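Local coordinates for protein FACT complex subunit SPT16 (PDB 6A8M) that probably acts within the FACT complex as a histone chaperone that reorganizes nucleosomes during transcription, replication and repair of DNA, at residues R15-R20 / N98-E103; P30-F35 / S130-A135; P62-A67 / V75-A80. All coordinates share one frame; numbering follows the deposited sequence.

In the fold
All three interactions meet one mixed six-stranded sheet in the N-terminal lobe of SPT16. Interaction 3 is the hairpin between strands 64-68 and 72-77. Strand 32-37 flanks one arm and carries interaction 2, and strand 101-106, at the sheet's edge, flanks the other and, with the loop before it, carries interaction 1. The centres of interactions 2 and 3 lie about 17 Å apart, and F35 N probably bonds I66 O at 2.8 Å. Interactions 1 and 3, also about 17 Å between centres, join where E103 O probably accepts from V75 N. Helix 9-22 completes the circuit: L19 CD1 packs 3.6 Å from L33 CD1, linking interactions 1 and 2, whose centres are about 15 Å apart.

Interaction 1 (R15-R20 / N98-E103); sequences RLLALR and NTFKIE
The ring of F100 is gripped by three side chains of the helical segment 15-20, each meeting a different part of it. L17 supplies a CH-pi contact: its CD2 stands over one face, 4.1 Å from the ring centroid and 19° off the normal, displaced toward the CD2 rim. L16 comes instead to the edge, where its own CD2 lies near the ring plane and 3.8 Å from F100 CE2. R20 approaches obliquely, laying CG against F100 CE1 at 3.5 Å, the shortest contact here. F100 can reach into this cluster because its CG is anti to the backbone N (chi1 -168°), and the ring slides past L17 and R20 in the opposite direction to theirs.

F100 lies in the loop leading into edge strand 101-106 of the lobe's mixed sheet, so helix 9-22 packs against the start of that strand, an alpha/beta arrangement in which helices cover the strands. I102 is the one strand residue in this contact, its CD1 meeting L16 CD2 tip to tip at 3.9 Å, while helix 79-95 adds V89 and M92 beside it. L56 of helix 48-57 also touches L16.

Beyond CG the R20 chain bends at chi2 and chi3, which swings the guanidinium alongside F100. F100 CD1 sits over one face of that guanidinium, offset toward the rim, with NH1 4.0 Å from it; the two planes are turned 55° apart, which is far from a parallel stack. The charged end gives its hydrogen bond outside both segments: NH1 donates to the backbone oxygen of K70, in the turn of the neighbouring hairpin, and T99 O stays 3.9 Å from NH1. T99 OG1, for its part, is bonded to L96 O.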
ATOM      1  N   ARG A  15      -3.488  -2.037  18.749  1.00 18.01           N
ATOM      2  CA  ARG A  15      -2.362  -2.008  17.820  1.00 16.37           C
ATOM      3  C   ARG A  15      -1.083  -1.559  18.514  1.00 16.57           C
ATOM      4  O   ARG A  15      -0.003  -2.102  18.252  1.00 15.97           O
ATOM      5  CB  ARG A  15      -2.703  -1.108  16.624  1.00 17.70           C
ATOM      6  CG  ARG A  15      -3.873  -1.678  15.806  1.00 17.24           C
ATOM      7  CD  ARG A  15      -4.225  -0.852  14.587  1.00 14.58           C
ATOM      8  NE  ARG A  15      -5.396  -1.391  13.877  1.00 14.78           N
ATOM      9  CZ  ARG A  15      -6.040  -0.760  12.899  1.00 15.69           C
ATOM     10  NH1 ARG A  15      -5.651   0.447  12.510  1.00 17.19           N
ATOM     11  NH2 ARG A  15      -7.120  -1.317  12.336  1.00 15.22           N
ATOM     12  N   LEU A  16      -1.192  -0.570  19.400  1.00 16.50           N
ATOM     13  CA  LEU A  16      -0.033  -0.150  20.185  1.00 16.34           C
ATOM     14  C   LEU A  16       0.458  -1.270  21.088  1.00 17.21           C
ATOM     15  O   LEU A  16       1.666  -1.502  21.190  1.00 18.03           O
ATOM     16  CB  LEU A  16      -0.361   1.089  21.014  1.00 15.85           C
ATOM     17  CG  LEU A  16       0.839   1.608  21.820  1.00 16.98           C
ATOM     18  CD1 LEU A  16       1.989   1.952  20.864  1.00 16.91           C
ATOM     19  CD2 LEU A  16       0.466   2.828  22.653  1.00 16.67           C
ATOM     20  N   LEU A  17      -0.464  -1.995  21.736  1.00 18.20           N
ATOM     21  CA  LEU A  17      -0.046  -3.113  22.578  1.00 17.77           C
ATOM     22  C   LEU A  17       0.527  -4.255  21.744  1.00 16.96           C
ATOM     23  O   LEU A  17       1.497  -4.897  22.159  1.00 19.46           O
ATOM     24  CB  LEU A  17      -1.212  -3.598  23.436  1.00 18.72           C
ATOM     25  CG  LEU A  17      -1.649  -2.609  24.521  1.00 20.63           C
ATOM     26  CD1 LEU A  17      -2.708  -3.241  25.393  1.00 25.64           C
ATOM     27  CD2 LEU A  17      -0.457  -2.176  25.352  1.00 24.80           C
ATOM     28  N   ALA A  18      -0.029  -4.501  20.551  1.00 16.57           N
ATOM     29  CA  ALA A  18       0.579  -5.496  19.660  1.00 17.79           C
ATOM     30  C   ALA A  18       2.010  -5.123  19.305  1.00 17.73           C
ATOM     31  O   ALA A  18       2.898  -5.982  19.287  1.00 17.42           O
ATOM     32  CB  ALA A  18      -0.252  -5.667  18.391  1.00 18.69           C
ATOM     33  N   LEU A  19       2.258  -3.832  19.051  1.00 18.67           N
ATOM     34  CA  LEU A  19       3.610  -3.360  18.753  1.00 18.47           C
ATOM     35  C   LEU A  19       4.538  -3.539  19.945  1.00 18.67           C
ATOM     36  O   LEU A  19       5.683  -3.982  19.796  1.00 20.18           O
ATOM     37  CB  LEU A  19       3.549  -1.888  18.339  1.00 17.30           C
ATOM     38  CG  LEU A  19       4.860  -1.156  18.074  1.00 17.92           C
ATOM     39  CD1 LEU A  19       5.636  -1.772  16.911  1.00 17.24           C
ATOM     40  CD2 LEU A  19       4.545   0.306  17.789  1.00 16.05           C
ATOM     41  N   ARG A  20       4.062  -3.182  21.139  1.00 17.23           N
ATOM     42  CA  ARG A  20       4.822  -3.426  22.360  1.00 19.91           C
ATOM     43  C   ARG A  20       5.175  -4.901  22.492  1.00 19.66           C
ATOM     44  O   ARG A  20       6.327  -5.256  22.760  1.00 23.13           O
ATOM     45  CB  ARG A  20       4.003  -2.961  23.567  1.00 19.41           C
ATOM     46  CG  ARG A  20       4.751  -2.936  24.882  1.00 23.68           C
ATOM     47  CD  ARG A  20       4.657  -4.241  25.615  1.00 30.15           C
ATOM     48  NE  ARG A  20       3.275  -4.584  25.926  1.00 35.56           N
ATOM     49  CZ  ARG A  20       2.773  -4.611  27.158  1.00 39.82           C
ATOM     50  NH1 ARG A  20       3.544  -4.311  28.200  1.00 41.73           N
ATOM     51  NH2 ARG A  20       1.501  -4.945  27.348  1.00 39.47           N
ATOM     52  N   ASN A  98      -0.686  -1.058  35.937  1.00 56.77           N
ATOM     53  CA  ASN A  98       0.466  -1.818  36.407  1.00 57.76           C
ATOM     54  C   ASN A  98       1.161  -2.582  35.279  1.00 53.78           C
ATOM     55  O   ASN A  98       1.792  -3.614  35.516  1.00 56.70           O
ATOM     56  CB  ASN A  98       0.050  -2.772  37.526  1.00 60.09           C
ATOM     57  N   THR A  99       1.070  -2.088  34.049  1.00 44.53           N
ATOM     58  CA  THR A  99       1.661  -2.802  32.924  1.00 37.13           C
ATOM     59  C   THR A  99       2.259  -1.849  31.895  1.00 30.63           C
ATOM     60  O   THR A  99       3.369  -2.075  31.405  1.00 30.11           O
ATOM     61  CB  THR A  99       0.622  -3.694  32.243  1.00 35.44           C
ATOM     62  OG1 THR A  99      -0.605  -2.972  32.085  1.00 35.55           O
ATOM     63  CG2 THR A  99       0.357  -4.962  33.053  1.00 36.52           C
ATOM     64  N   PHE A 100       1.541  -0.776  31.575  1.00 25.12           N
ATOM     65  CA  PHE A 100       1.886   0.032  30.415  1.00 22.96           C
ATOM     66  C   PHE A 100       1.356   1.440  30.625  1.00 23.54           C
ATOM     67  O   PHE A 100       0.158   1.621  30.867  1.00 25.80           O
ATOM     68  CB  PHE A 100       1.293  -0.589  29.151  1.00 21.94           C
ATOM     69  CG  PHE A 100       1.815  -0.012  27.881  1.00 21.03           C
ATOM     70  CD1 PHE A 100       3.054  -0.391  27.391  1.00 21.24           C
ATOM     71  CD2 PHE A 100       1.056   0.879  27.146  1.00 22.09           C
ATOM     72  CE1 PHE A 100       3.532   0.118  26.214  1.00 19.72           C
ATOM     73  CE2 PHE A 100       1.539   1.398  25.952  1.00 21.36           C
ATOM     74  CZ  PHE A 100       2.776   1.010  25.485  1.00 20.51           C
ATOM     75  N   LYS A 101       2.232   2.434  30.514  1.00 22.37           N
ATOM     76  CA  LYS A 101       1.870   3.815  30.807  1.00 22.28           C
ATOM     77  C   LYS A 101       2.258   4.695  29.631  1.00 20.62           C
ATOM     78  O   LYS A 101       3.440   4.775  29.279  1.00 21.37           O
ATOM     79  CB  LYS A 101       2.561   4.294  32.083  1.00 25.03           C
ATOM     80  CG  LYS A 101       2.174   5.694  32.511  1.00 29.31           C
ATOM     81  CD  LYS A 101       3.137   6.223  33.562  1.00 34.14           C
ATOM     82  CE  LYS A 101       2.617   7.517  34.142  1.00 37.27           C
ATOM     83  NZ  LYS A 101       1.966   8.335  33.076  1.00 38.15           N
ATOM     84  N   ILE A 102       1.275   5.365  29.042  1.00 16.85           N
ATOM     85  CA  ILE A 102       1.521   6.317  27.959  1.00 18.27           C
ATOM     86  C   ILE A 102       1.691   7.696  28.570  1.00 19.72           C
ATOM     87  O   ILE A 102       0.854   8.132  29.366  1.00 20.17           O
ATOM     88  CB  ILE A 102       0.363   6.319  26.952  1.00 18.66           C
ATOM     89  CG1 ILE A 102       0.168   4.942  26.321  1.00 18.43           C
ATOM     90  CG2 ILE A 102       0.574   7.391  25.868  1.00 19.51           C
ATOM     91  CD1 ILE A 102      -1.141   4.848  25.530  1.00 19.93           C
ATOM     92  N   GLU A 103       2.762   8.391  28.191  1.00 19.39           N
ATOM     93  CA  GLU A 103       2.993   9.766  28.613  1.00 20.55           C
ATOM     94  C   GLU A 103       2.907  10.686  27.406  1.00 18.42           C
ATOM     95  O   GLU A 103       3.563  10.443  26.390  1.00 18.11           O
ATOM     96  CB  GLU A 103       4.364   9.917  29.282  1.00 22.07           C
ATOM     97  CG  GLU A 103       4.589   8.946  30.406  1.00 24.06           C
ATOM     98  CD  GLU A 103       5.908   9.150  31.103  1.00 28.39           C
ATOM     99  OE1 GLU A 103       6.312   8.253  31.874  1.00 31.77           O
ATOM    100  OE2 GLU A 103       6.540  10.203  30.889  1.00 29.24           O
TER

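Interaction 2 (P30-F35 / S130-A135); sequences PSSLVF and SAVGLA
L33 CD2 lies 3.6 Å from G133 CA, and P30 CB comes within 3.5 Å of G133 N. Both press against the bare backbone of the glycine, an approach that relies on G133 having no beta carbon on that side. L33 CG is anti to the carbonyl carbon (chi1 -54°) and CD1 anti to CA, which turns CD2 to the glycine. Around this point three backbone bonds join the strands: G133 N to S32 O at 2.8 Å (174° at the hydrogen), V34 N to G133 O at 3.0 Å, and S31 N to A131 O at 2.8 Å. The last donor is tilted 30° from the carbonyl plane.

Strand 131-134 pairs parallel with 32-37; helix 113-128 leads to it from strand 101-106 at the sheet's far edge, and helix 143-158 makes a beta-alpha-beta crossover to the adjacent 162-165. Those two helices cover the face bearing S32, V34 and V132, where V34 CG2 meets V132 CG1 at 3.9 Å. V125 touches all three residues there, and W148 and W152 reach V34 and V132 respectively.

One water lies 2.6 Å from S32 OG and is placed to donate to A131 O, though other acceptors compete; another donates to V34 O and accepts from A135 N. Beside it A135 CB touches the edge of the F35 ring, whose other neighbours include T49 and L52.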
ATOM      1  N   PRO A  30      15.712  -5.036  19.259  1.00 21.85           N
ATOM      2  CA  PRO A  30      15.709  -3.668  19.790  1.00 22.47           C
ATOM      3  C   PRO A  30      15.102  -3.655  21.187  1.00 22.63           C
ATOM      4  O   PRO A  30      14.172  -4.411  21.482  1.00 24.40           O
ATOM      5  CB  PRO A  30      14.848  -2.892  18.781  1.00 21.03           C
ATOM      6  CG  PRO A  30      13.931  -3.945  18.201  1.00 20.24           C
ATOM      7  CD  PRO A  30      14.747  -5.216  18.155  1.00 23.31           C
ATOM      8  N   SER A  31      15.648  -2.797  22.048  1.00 23.10           N
ATOM      9  CA  SER A  31      15.165  -2.632  23.412  1.00 25.90           C
ATOM     10  C   SER A  31      14.111  -1.542  23.538  1.00 22.69           C
ATOM     11  O   SER A  31      13.444  -1.453  24.579  1.00 22.25           O
ATOM     12  CB  SER A  31      16.329  -2.299  24.350  1.00 28.94           C
ATOM     13  OG  SER A  31      17.342  -3.283  24.281  1.00 33.29           O
ATOM     14  N   SER A  32      13.952  -0.722  22.506  1.00 21.03           N
ATOM     15  CA  SER A  32      12.976   0.360  22.452  1.00 20.92           C
ATOM     16  C   SER A  32      12.865   0.769  20.991  1.00 20.48           C
ATOM     17  O   SER A  32      13.703   0.401  20.172  1.00 20.40           O
ATOM     18  CB  SER A  32      13.387   1.554  23.318  1.00 23.41           C
ATOM     19  OG  SER A  32      14.612   2.139  22.886  1.00 23.10           O
ATOM     20  N   LEU A  33      11.825   1.544  20.681  1.00 18.12           N
ATOM     21  CA  LEU A  33      11.563   2.042  19.337  1.00 17.79           C
ATOM     22  C   LEU A  33      11.440   3.553  19.407  1.00 16.21           C
ATOM     23  O   LEU A  33      10.866   4.075  20.367  1.00 15.07           O
ATOM     24  CB  LEU A  33      10.269   1.469  18.765  1.00 16.13           C
ATOM     25  CG  LEU A  33      10.107  -0.049  18.746  1.00 16.88           C
ATOM     26  CD1 LEU A  33       8.782  -0.428  18.145  1.00 15.18           C
ATOM     27  CD2 LEU A  33      11.276  -0.671  17.959  1.00 19.86           C
ATOM     28  N   VAL A  34      11.960   4.260  18.399  1.00 15.61           N
ATOM     29  CA  VAL A  34      11.730   5.699  18.267  1.00 15.94           C
ATOM     30  C   VAL A  34      11.340   6.028  16.826  1.00 15.68           C
ATOM     31  O   VAL A  34      12.082   5.704  15.891  1.00 16.42           O
ATOM     32  CB  VAL A  34      12.959   6.530  18.676  1.00 17.19           C
ATOM     33  CG1 VAL A  34      12.616   8.008  18.582  1.00 15.30           C
ATOM     34  CG2 VAL A  34      13.435   6.168  20.111  1.00 16.41           C
ATOM     35  N   PHE A  35      10.196   6.700  16.658  1.00 14.23           N
ATOM     36  CA  PHE A  35       9.700   7.142  15.357  1.00 13.68           C
ATOM     37  C   PHE A  35       9.462   8.645  15.412  1.00 14.22           C
ATOM     38  O   PHE A  35       8.794   9.129  16.331  1.00 16.11           O
ATOM     39  CB  PHE A  35       8.398   6.421  14.984  1.00 12.47           C
ATOM     40  CG  PHE A  35       8.531   4.924  14.986  1.00 13.61           C
ATOM     41  CD1 PHE A  35       9.060   4.285  13.887  1.00 14.84           C
ATOM     42  CD2 PHE A  35       8.152   4.178  16.082  1.00 12.91           C
ATOM     43  CE1 PHE A  35       9.207   2.907  13.869  1.00 16.76           C
ATOM     44  CE2 PHE A  35       8.296   2.788  16.080  1.00 14.77           C
ATOM     45  CZ  PHE A  35       8.827   2.157  14.969  1.00 16.79           C
ATOM     46  N   SER A 130      21.011  -0.662  24.267  1.00 33.96           N
ATOM     47  CA  SER A 130      21.818  -0.014  23.244  1.00 35.14           C
ATOM     48  C   SER A 130      21.218  -0.166  21.853  1.00 32.70           C
ATOM     49  O   SER A 130      21.488   0.666  20.983  1.00 32.78           O
ATOM     50  CB  SER A 130      23.251  -0.560  23.262  1.00 41.59           C
ATOM     51  OG  SER A 130      23.269  -1.970  23.147  1.00 44.77           O
ATOM     52  N   ALA A 131      20.424  -1.210  21.621  1.00 31.10           N
ATOM     53  CA  ALA A 131      19.771  -1.411  20.331  1.00 29.46           C
ATOM     54  C   ALA A 131      18.444  -0.664  20.324  1.00 28.13           C
ATOM     55  O   ALA A 131      17.561  -0.945  21.147  1.00 27.26           O
ATOM     56  CB  ALA A 131      19.547  -2.897  20.052  1.00 29.54           C
ATOM     57  N   VAL A 132      18.291   0.253  19.366  1.00 25.83           N
ATOM     58  CA  VAL A 132      17.108   1.098  19.238  1.00 23.14           C
ATOM     59  C   VAL A 132      16.490   0.853  17.873  1.00 21.43           C
ATOM     60  O   VAL A 132      17.163   1.016  16.855  1.00 20.41           O
ATOM     61  CB  VAL A 132      17.469   2.586  19.408  1.00 24.30           C
ATOM     62  CG1 VAL A 132      16.218   3.417  19.602  1.00 22.24           C
ATOM     63  CG2 VAL A 132      18.435   2.767  20.574  1.00 24.76           C
ATOM     64  N   GLY A 133      15.203   0.511  17.852  1.00 20.28           N
ATOM     65  CA  GLY A 133      14.513   0.261  16.599  1.00 20.12           C
ATOM     66  C   GLY A 133      14.101   1.575  15.959  1.00 18.71           C
ATOM     67  O   GLY A 133      13.516   2.440  16.615  1.00 17.06           O
ATOM     68  N   LEU A 134      14.434   1.736  14.682  1.00 17.67           N
ATOM     69  CA  LEU A 134      14.221   2.978  13.962  1.00 17.86           C
ATOM     70  C   LEU A 134      13.695   2.676  12.566  1.00 17.00           C
ATOM     71  O   LEU A 134      13.942   1.601  12.019  1.00 17.98           O
ATOM     72  CB  LEU A 134      15.519   3.781  13.829  1.00 19.12           C
ATOM     73  CG  LEU A 134      16.233   4.196  15.112  1.00 21.56           C
ATOM     74  CD1 LEU A 134      17.546   4.832  14.730  1.00 22.33           C
ATOM     75  CD2 LEU A 134      15.367   5.171  15.871  1.00 21.54           C
ATOM     76  N   ALA A 135      12.966   3.640  11.998  1.00 16.03           N
ATOM     77  CA  ALA A 135      12.624   3.621  10.572  1.00 16.87           C
ATOM     78  C   ALA A 135      13.775   4.300   9.834  1.00 20.01           C
ATOM     79  O   ALA A 135      13.778   5.514   9.609  1.00 19.37           O
ATOM     80  CB  ALA A 135      11.272   4.294  10.334  1.00 16.57           C
TER
HETATM   81  O   HOH W   1      16.818   0.885  23.371  1.00 22.91           O
HETATM   82  O   HOH W   2      12.853   6.261  13.375  1.00 19.01           O

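Interaction 3 (P62-A67 / V75-A80); sequences PTTLIA and VITSAA
T64 and T77 stand side by side at the open end of the beta hairpin formed by strands 64-68 and 72-77, and their hydroxyls are joined: T77 OG1 donates to T64 OG1 at 2.8 Å. T64 OG1 in turn donates to P62 O at 2.8 Å, from above the carbonyl plane, with a weak second bond to F61 O. Each group is turned to this end, OG1 of T77 anti to its backbone N (chi1 -162°) and that of T64 beside its own.

Deeper in, L65 and I76 form an antiparallel hydrogen-bonded pair that satisfies all four of their facing backbone groups, L65 N to I76 O at 2.9 Å and I76 N to L65 O at 2.8 Å. The next pair, I66 with V75, is non-hydrogen-bonded; these residues bond to the neighbouring strands instead, I66 to F35 of 32-37 and V75 to E103 of 101-106. T63 and T64 together oppose L37 in a G1 beta bulge. Where the strands part, a water donates to T63 O and accepts a weak bond from S78 N, while S78 OG, at the N-cap of helix 79-95, bonds the backbone N of K81.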
ATOM      1  N   PRO A  62       1.804  15.310  12.154  1.00 18.10           N
ATOM      2  CA  PRO A  62       3.105  15.917  11.871  1.00 17.23           C
ATOM      3  C   PRO A  62       3.773  16.420  13.141  1.00 16.09           C
ATOM      4  O   PRO A  62       3.135  16.614  14.181  1.00 16.89           O
ATOM      5  CB  PRO A  62       2.761  17.076  10.929  1.00 18.84           C
ATOM      6  CG  PRO A  62       1.511  16.632  10.269  1.00 20.42           C
ATOM      7  CD  PRO A  62       0.734  15.937  11.358  1.00 18.90           C
ATOM      8  N   THR A  63       5.091  16.609  13.038  1.00 15.65           N
ATOM      9  CA  THR A  63       5.878  17.218  14.110  1.00 16.30           C
ATOM     10  C   THR A  63       5.646  16.504  15.443  1.00 15.04           C
ATOM     11  O   THR A  63       5.279  17.111  16.449  1.00 19.96           O
ATOM     12  CB  THR A  63       5.539  18.707  14.210  1.00 18.52           C
ATOM     13  OG1 THR A  63       5.546  19.271  12.892  1.00 22.65           O
ATOM     14  CG2 THR A  63       6.555  19.431  15.029  1.00 20.47           C
ATOM     15  N   THR A  64       5.805  15.183  15.423  1.00 14.71           N
ATOM     16  CA  THR A  64       5.423  14.319  16.529  1.00 15.18           C
ATOM     17  C   THR A  64       6.438  13.201  16.658  1.00 14.58           C
ATOM     18  O   THR A  64       6.868  12.639  15.650  1.00 14.69           O
ATOM     19  CB  THR A  64       4.027  13.712  16.300  1.00 15.12           C
ATOM     20  OG1 THR A  64       3.061  14.760  16.338  1.00 15.45           O
ATOM     21  CG2 THR A  64       3.687  12.661  17.351  1.00 15.56           C
ATOM     22  N   LEU A  65       6.818  12.893  17.893  1.00 14.81           N
ATOM     23  CA  LEU A  65       7.682  11.763  18.182  1.00 14.03           C
ATOM     24  C   LEU A  65       6.901  10.731  18.988  1.00 13.67           C
ATOM     25  O   LEU A  65       6.187  11.072  19.933  1.00 15.25           O
ATOM     26  CB  LEU A  65       8.922  12.222  18.951  1.00 15.54           C
ATOM     27  CG  LEU A  65       9.969  11.152  19.261  1.00 16.52           C
ATOM     28  CD1 LEU A  65      11.343  11.817  19.410  1.00 17.71           C
ATOM     29  CD2 LEU A  65       9.622  10.388  20.517  1.00 17.72           C
ATOM     30  N   ILE A  66       7.069   9.462  18.637  1.00 15.06           N
ATOM     31  CA  ILE A  66       6.497   8.355  19.379  1.00 14.30           C
ATOM     32  C   ILE A  66       7.628   7.387  19.696  1.00 15.21           C
ATOM     33  O   ILE A  66       8.313   6.917  18.784  1.00 15.40           O
ATOM     34  CB  ILE A  66       5.394   7.635  18.584  1.00 14.32           C
ATOM     35  CG1 ILE A  66       4.306   8.621  18.147  1.00 13.88           C
ATOM     36  CG2 ILE A  66       4.851   6.427  19.378  1.00 12.85           C
ATOM     37  CD1 ILE A  66       3.255   8.013  17.174  1.00 17.13           C
ATOM     38  N   ALA A  67       7.816   7.082  20.970  1.00 15.17           N
ATOM     39  CA  ALA A  67       8.794   6.091  21.387  1.00 15.66           C
ATOM     40  C   ALA A  67       8.093   5.010  22.186  1.00 16.18           C
ATOM     41  O   ALA A  67       7.192   5.305  22.975  1.00 15.57           O
ATOM     42  CB  ALA A  67       9.913   6.713  22.216  1.00 16.02           C
ATOM     43  N   VAL A  75       4.809  10.053  23.745  1.00 15.68           N
ATOM     44  CA  VAL A  75       4.417  10.825  22.572  1.00 15.73           C
ATOM     45  C   VAL A  75       4.778  12.277  22.850  1.00 16.45           C
ATOM     46  O   VAL A  75       4.320  12.846  23.845  1.00 18.85           O
ATOM     47  CB  VAL A  75       2.914  10.688  22.282  1.00 17.16           C
ATOM     48  CG1 VAL A  75       2.536  11.461  21.043  1.00 17.71           C
ATOM     49  CG2 VAL A  75       2.536   9.220  22.159  1.00 16.66           C
ATOM     50  N   ILE A  76       5.597  12.870  21.982  1.00 15.00           N
ATOM     51  CA  ILE A  76       5.917  14.294  22.044  1.00 16.65           C
ATOM     52  C   ILE A  76       5.149  14.949  20.912  1.00 16.32           C
ATOM     53  O   ILE A  76       5.374  14.628  19.738  1.00 16.11           O
ATOM     54  CB  ILE A  76       7.423  14.562  21.900  1.00 16.39           C
ATOM     55  CG1 ILE A  76       8.224  13.808  22.963  1.00 18.00           C
ATOM     56  CG2 ILE A  76       7.714  16.094  21.919  1.00 17.87           C
ATOM     57  CD1 ILE A  76       9.733  13.942  22.802  1.00 19.09           C
ATOM     58  N   THR A  77       4.223  15.837  21.250  1.00 17.23           N
ATOM     59  CA  THR A  77       3.382  16.439  20.224  1.00 18.31           C
ATOM     60  C   THR A  77       2.785  17.729  20.779  1.00 18.47           C
ATOM     61  O   THR A  77       2.889  18.022  21.971  1.00 19.22           O
ATOM     62  CB  THR A  77       2.294  15.467  19.750  1.00 19.05           C
ATOM     63  OG1 THR A  77       1.768  15.914  18.495  1.00 21.85           O
ATOM     64  CG2 THR A  77       1.155  15.354  20.782  1.00 17.59           C
ATOM     65  N   SER A  78       2.152  18.490  19.898  1.00 18.94           N
ATOM     66  CA  SER A  78       1.704  19.827  20.259  1.00 20.09           C
ATOM     67  C   SER A  78       0.491  19.771  21.184  1.00 22.17           C
ATOM     68  O   SER A  78      -0.188  18.751  21.308  1.00 20.29           O
ATOM     69  CB  SER A  78       1.340  20.615  19.005  1.00 22.81           C
ATOM     70  OG  SER A  78       0.205  20.025  18.394  1.00 22.84           O
ATOM     71  N   ALA A  79       0.205  20.912  21.818  1.00 23.67           N
ATOM     72  CA  ALA A  79      -0.938  20.974  22.719  1.00 25.24           C
ATOM     73  C   ALA A  79      -2.239  20.684  21.978  1.00 24.73           C
ATOM     74  O   ALA A  79      -3.147  20.047  22.527  1.00 25.42           O
ATOM     75  CB  ALA A  79      -0.989  22.343  23.398  1.00 25.93           C
ATOM     76  N   ALA A  80      -2.352  21.154  20.732  1.00 25.59           N
ATOM     77  CA  ALA A  80      -3.567  20.924  19.953  1.00 26.67           C
ATOM     78  C   ALA A  80      -3.736  19.451  19.602  1.00 28.59           C
ATOM     79  O   ALA A  80      -4.848  18.914  19.670  1.00 30.85           O
ATOM     80  CB  ALA A  80      -3.538  21.773  18.685  1.00 27.81           C
TER
HETATM   81  O   HOH W   3       2.892  18.577  16.822  1.00 36.60           O